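Local structure of gluconokinase (Sinorhizobium meliloti, 3T61) at residues E154-V162 with E172-L180. The protein probably phosphorylates D-gluconate with ATP to give 6-phospho-D-gluconate and ADP, as a member of the GntK/GntV family of gluconokinases. Residues are numbered along the deposited sequence; the frame is centred on the assembly and turned at random.
Sequences EVRTVAVDV and EALAGLARL
V158 packs its two methyls directly onto the backbone of G176, where 157-161, an edge strand of the parallel P-loop-kinase sheet within the chain, meets the following helix 166-187. Strand and helix run nearly antiparallel, at 162°, with their axes 8.2 Å apart. With CG1 anti to the backbone N (chi1 -179°) and CG2 beside that N, both methyls of V158 meet G176: CG2 lies 3.5 Å from C of G176, and CG1 rests 3.7 Å from CA of G176. Glycine permits this close seat, since a CB in its position would point at the strand and collide with CG1. CG2 of V158 also touches CD1 of L180, at 3.8 Å. Replacing V158 by an alanine would remove both methyls, which would probably leave a gap above G176 and take away the side-chain contact of L180 CD1 with the strand. The same CD1 reaches the bend before the strand, 3.7 Å from C of R156, while CD2 comes near CA of R156. At the other end, CG2 of V160 meets CB of A173 at 4.2 Å, and OE1 of E172 touches CG1 of V160. No hydrogen bond joins the two segments; the contact is made by van der Waals packing, largely of aliphatic groups.

Backbone hydrogen bonds join the strand to F114, F116 and H118 of strand 113-118, and A173 and L177 also touch that neighbour. Helix 31-42 packs against A173 and L174. R156 sends NE to O of L112. At the start of the strand, OG1 of T157 donates back to O of V155 at 2.8 Å, approaching from above the carbonyl plane, 55° out of it.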
loop_
_atom_site.group_PDB
_atom_site.type_symbol
_atom_site.label_atom_id
_atom_site.label_comp_id
_atom_site.label_asym_id
_atom_site.label_seq_id
_atom_site.Cartn_x
_atom_site.Cartn_y
_atom_site.Cartn_z
ATOM N N GLU A 154 5.612 -17.269 22.917
ATOM C CA GLU A 154 4.283 -17.658 22.458
ATOM C C GLU A 154 4.392 -18.999 21.744
ATOM O O GLU A 154 5.467 -19.376 21.278
ATOM C CB GLU A 154 3.705 -16.581 21.525
ATOM C CG GLU A 154 3.335 -15.291 22.257
ATOM C CD GLU A 154 2.997 -14.139 21.326
ATOM O OE1 GLU A 154 2.538 -14.399 20.194
ATOM O OE2 GLU A 154 3.175 -12.970 21.734
ATOM N N VAL A 155 3.275 -19.713 21.659
ATOM C CA VAL A 155 3.242 -21.030 21.035
ATOM C C VAL A 155 3.619 -21.095 19.563
ATOM O O VAL A 155 3.411 -20.148 18.814
ATOM C CB VAL A 155 1.847 -21.679 21.210
ATOM C CG1 VAL A 155 1.560 -21.876 22.684
ATOM C CG2 VAL A 155 0.766 -20.801 20.566
ATOM N N ARG A 156 4.175 -22.237 19.168
ATOM C CA ARG A 156 4.579 -22.507 17.791
ATOM C C ARG A 156 5.183 -21.297 17.071
ATOM O O ARG A 156 4.771 -20.944 15.960
ATOM C CB ARG A 156 3.372 -23.045 17.006
ATOM C CG ARG A 156 2.780 -24.345 17.578
ATOM C CD ARG A 156 1.550 -24.797 16.793
ATOM N NE ARG A 156 0.491 -23.787 16.823
ATOM C CZ ARG A 156 -0.301 -23.553 17.867
ATOM N NH1 ARG A 156 -0.166 -24.263 18.977
ATOM N NH2 ARG A 156 -1.216 -22.594 17.808
ATOM N N THR A 157 6.180 -20.686 17.710
ATOM C CA THR A 157 6.865 -19.518 17.171
ATOM C C THR A 157 8.367 -19.765 17.014
ATOM O O THR A 157 9.047 -20.156 17.963
ATOM C CB THR A 157 6.667 -18.296 18.094
ATOM O OG1 THR A 157 5.267 -18.072 18.296
ATOM C CG2 THR A 157 7.289 -17.047 17.480
ATOM N N VAL A 158 8.871 -19.531 15.807
ATOM C CA VAL A 158 10.283 -19.691 15.496
ATOM C C VAL A 158 10.851 -18.295 15.214
ATOM O O VAL A 158 10.349 -17.571 14.343
ATOM C CB VAL A 158 10.476 -20.581 14.251
ATOM C CG1 VAL A 158 11.955 -20.774 13.951
ATOM C CG2 VAL A 158 9.804 -21.917 14.470
ATOM N N ALA A 159 11.878 -17.911 15.968
ATOM C CA ALA A 159 12.503 -16.602 15.800
ATOM C C ALA A 159 13.813 -16.753 15.051
ATOM O O ALA A 159 14.587 -17.677 15.321
ATOM C CB ALA A 159 12.748 -15.946 17.164
ATOM N N VAL A 160 14.057 -15.856 14.100
ATOM C CA VAL A 160 15.291 -15.902 13.316
ATOM C C VAL A 160 15.847 -14.494 13.153
ATOM O O VAL A 160 15.125 -13.586 12.736
ATOM C CB VAL A 160 15.051 -16.501 11.920
ATOM C CG1 VAL A 160 16.387 -16.669 11.192
ATOM C CG2 VAL A 160 14.337 -17.836 12.041
ATOM N N ASP A 161 17.125 -14.315 13.494
ATOM C CA ASP A 161 17.769 -13.007 13.380
ATOM C C ASP A 161 18.104 -12.791 11.909
ATOM O O ASP A 161 18.469 -13.725 11.213
ATOM C CB ASP A 161 19.046 -12.963 14.229
ATOM C CG ASP A 161 19.496 -11.549 14.524
ATOM O OD1 ASP A 161 19.976 -10.866 13.600
ATOM O OD2 ASP A 161 19.353 -11.111 15.683
ATOM N N VAL A 162 17.979 -11.559 11.432
ATOM C CA VAL A 162 18.232 -11.281 10.019
ATOM C C VAL A 162 19.658 -10.869 9.642
ATOM O O VAL A 162 19.965 -10.707 8.457
ATOM C CB VAL A 162 17.253 -10.199 9.498
ATOM C CG1 VAL A 162 15.827 -10.648 9.724
ATOM C CG2 VAL A 162 17.524 -8.885 10.191
ATOM N N GLU A 172 17.182 -21.934 8.601
ATOM C CA GLU A 172 16.887 -21.920 10.032
ATOM C C GLU A 172 15.386 -21.864 10.332
ATOM O O GLU A 172 14.907 -22.507 11.269
ATOM C CB GLU A 172 17.606 -20.748 10.712
ATOM C CG GLU A 172 19.120 -20.919 10.761
ATOM C CD GLU A 172 19.855 -19.620 10.992
ATOM O OE1 GLU A 172 19.426 -18.845 11.864
ATOM O OE2 GLU A 172 20.875 -19.382 10.304
ATOM N N ALA A 173 14.640 -21.094 9.547
ATOM C CA ALA A 173 13.196 -20.989 9.758
ATOM C C ALA A 173 12.563 -22.365 9.524
ATOM O O ALA A 173 11.710 -22.801 10.288
ATOM C CB ALA A 173 12.598 -19.956 8.802
ATOM N N LEU A 174 13.012 -23.045 8.475
ATOM C CA LEU A 174 12.504 -24.360 8.130
ATOM C C LEU A 174 12.869 -25.395 9.189
ATOM O O LEU A 174 12.069 -26.282 9.502
ATOM C CB LEU A 174 13.031 -24.775 6.750
ATOM C CG LEU A 174 12.402 -24.026 5.562
ATOM C CD1 LEU A 174 13.083 -24.423 4.246
ATOM C CD2 LEU A 174 10.908 -24.347 5.502
ATOM N N ALA A 175 14.069 -25.280 9.754
ATOM C CA ALA A 175 14.489 -26.218 10.788
ATOM C C ALA A 175 13.619 -25.987 12.018
ATOM O O ALA A 175 13.202 -26.937 12.679
ATOM C CB ALA A 175 15.974 -26.020 11.136
ATOM N N GLY A 176 13.350 -24.725 12.329
ATOM C CA GLY A 176 12.505 -24.421 13.471
ATOM C C GLY A 176 11.097 -24.969 13.246
ATOM O O GLY A 176 10.455 -25.487 14.172
ATOM N N LEU A 177 10.610 -24.862 12.012
ATOM C CA LEU A 177 9.279 -25.362 11.676
ATOM C C LEU A 177 9.263 -26.888 11.734
ATOM O O LEU A 177 8.267 -27.488 12.132
ATOM C CB LEU A 177 8.860 -24.882 10.276
ATOM C CG LEU A 177 8.526 -23.388 10.163
ATOM C CD1 LEU A 177 8.448 -22.968 8.703
ATOM C CD2 LEU A 177 7.208 -23.116 10.870
ATOM N N ALA A 178 10.373 -27.505 11.337
ATOM C CA ALA A 178 10.481 -28.959 11.354
ATOM C C ALA A 178 10.393 -29.468 12.789
ATOM O O ALA A 178 9.842 -30.535 13.036
ATOM C CB ALA A 178 11.790 -29.404 10.707
ATOM N N ARG A 179 10.929 -28.704 13.734
ATOM C CA ARG A 179 10.869 -29.107 15.131
ATOM C C ARG A 179 9.427 -29.011 15.619
ATOM O O ARG A 179 8.955 -29.879 16.354
ATOM C CB ARG A 179 11.765 -28.222 16.000
ATOM C CG ARG A 179 13.260 -28.367 15.723
ATOM C CD ARG A 179 14.086 -27.825 16.888
ATOM N NE ARG A 179 13.861 -26.397 17.118
ATOM C CZ ARG A 179 14.376 -25.423 16.373
ATOM N NH1 ARG A 179 15.158 -25.714 15.341
ATOM N NH2 ARG A 179 14.113 -24.152 16.663
ATOM N N LEU A 180 8.733 -27.948 15.214
ATOM C CA LEU A 180 7.340 -27.768 15.605
ATOM C C LEU A 180 6.523 -28.920 15.038
ATOM O O LEU A 180 5.591 -29.410 15.678
ATOM C CB LEU A 180 6.793 -26.440 15.074
ATOM C CG LEU A 180 7.453 -25.159 15.582
ATOM C CD1 LEU A 180 6.683 -23.958 15.050
ATOM C CD2 LEU A 180 7.465 -25.146 17.100
#